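Local structure of NADH oxidoreductase (Mesorhizobium loti, 3PI7) at the interface of chains A and B. The protein probably binds NADPH and acts as an NAD(P)H-dependent oxidoreductase, a putative quinone reductase with a GroES-like fold and a Rossmann nucleotide-binding fold. Coordinates in Å, arbitrary orientation; residue numbers count along the deposited sequence, not the author numbering. Chains: chain A/B, NADH oxidoreductase.

The interface of chains A and B. Residues chain A 242, 261, 263-264, 270; chain B 275, 278-279.
B:Pro275 packs against A:Arg264, A:Thr270, A:Thr242 and A:Ile261, an example of how a proline just ahead of a short helix can fill a patch of a two-fold interface, here in a putative quinone reductase of the zinc-binding dehydrogenase family. The patch probably lies in the Rossmann-type nucleotide-binding region, where the end of strand 258-261, the loop after it and the start of strand 270-272 in chain A meet chain B. It has a twin with the chains exchanged; the structure alone does not show that this dimer forms in solution.

The pyrrolidine CD of B:Pro275 sits over the centre of one face of the A:Arg264 guanidinium, 3.5 Å from CZ. The extended arginine chain (CG anti to the backbone N, chi1 -159°) crosses the proline side chain at about a right angle and brings that face over CD.

Around the rest of the ring the contacts are oblique and mostly van der Waals. CG of B:Pro275 meets the hydroxyl OG1 of A:Thr270 at 3.7 Å, while CB reaches the methyl CG2 of A:Thr242 at 4.0 Å. The CD1 methyl of A:Ile261 borders the same CB.

B:Ile279, from helix 276-280, extends the apolar contact to A:Ile261, the last residue of strand 258-261. The two side chains cross nearly perpendicularly, with CG2 of A:Ile261 4.0 Å from CD1 of B:Ile279. B:Ile279 also lies against backbone: its CG1 is 3.4 Å from the carbonyl O of A:Ile261, and its CD1 is 3.6 Å from N of A:Gly263.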
# COMPACT_ATOMS: atom_id res chain seq x y z
N THR A 242 4.02 -5.16 -11.90
CA THR A 242 3.86 -5.89 -10.64
C THR A 242 4.81 -7.08 -10.70
O THR A 242 5.85 -6.99 -11.35
CB THR A 242 2.40 -6.23 -10.26
OG1 THR A 242 1.95 -7.39 -10.97
CG2 THR A 242 1.45 -5.06 -10.47
N ILE A 261 0.41 1.18 -8.42
CA ILE A 261 0.16 0.11 -9.39
C ILE A 261 -0.94 0.56 -10.34
O ILE A 261 -2.02 0.91 -9.87
CB ILE A 261 -0.21 -1.19 -8.63
CG1 ILE A 261 1.04 -1.72 -7.88
CG2 ILE A 261 -0.77 -2.23 -9.62
CD1 ILE A 261 0.88 -2.99 -6.98
N GLY A 263 -1.21 -1.27 -13.62
CA GLY A 263 -1.30 -2.39 -14.55
C GLY A 263 -0.73 -3.63 -13.92
O GLY A 263 -0.02 -3.53 -12.91
N ARG A 264 -1.00 -4.80 -14.52
CA ARG A 264 -0.52 -6.09 -14.00
C ARG A 264 -0.00 -6.93 -15.15
O ARG A 264 -0.53 -8.00 -15.42
CB ARG A 264 -1.64 -6.82 -13.23
CG ARG A 264 -1.08 -7.87 -12.24
CD ARG A 264 -2.08 -8.95 -11.86
NE ARG A 264 -1.43 -9.99 -11.06
CZ ARG A 264 -2.08 -10.95 -10.41
NH1 ARG A 264 -3.41 -10.99 -10.42
NH2 ARG A 264 -1.41 -11.84 -9.69
N THR A 270 3.10 -11.08 -6.55
CA THR A 270 3.63 -9.78 -6.15
C THR A 270 3.85 -9.83 -4.65
O THR A 270 2.89 -9.90 -3.87
CB THR A 270 2.73 -8.64 -6.59
OG1 THR A 270 2.57 -8.69 -7.99
CG2 THR A 270 3.29 -7.28 -6.21
N PRO B 275 -3.20 -7.68 -7.29
CA PRO B 275 -2.86 -6.25 -7.34
C PRO B 275 -3.91 -5.40 -8.06
O PRO B 275 -4.03 -4.22 -7.74
CB PRO B 275 -1.52 -6.22 -8.10
CG PRO B 275 -0.93 -7.55 -7.83
CD PRO B 275 -2.12 -8.49 -7.88
N LEU B 278 -6.02 -3.01 -6.03
CA LEU B 278 -5.57 -1.66 -5.69
C LEU B 278 -6.02 -0.72 -6.80
O LEU B 278 -6.37 0.42 -6.53
CB LEU B 278 -4.06 -1.59 -5.48
CG LEU B 278 -3.57 -2.30 -4.22
CD1 LEU B 278 -2.87 -3.58 -4.58
CD2 LEU B 278 -2.69 -1.41 -3.40
N ILE B 279 -6.02 -1.21 -8.04
CA ILE B 279 -6.44 -0.37 -9.19
C ILE B 279 -7.93 -0.12 -9.17
O ILE B 279 -8.36 1.03 -9.05
CB ILE B 279 -6.03 -1.01 -10.53
CG1 ILE B 279 -4.52 -1.32 -10.59
CG2 ILE B 279 -6.56 -0.21 -11.74
CD1 ILE B 279 -4.12 -2.24 -11.75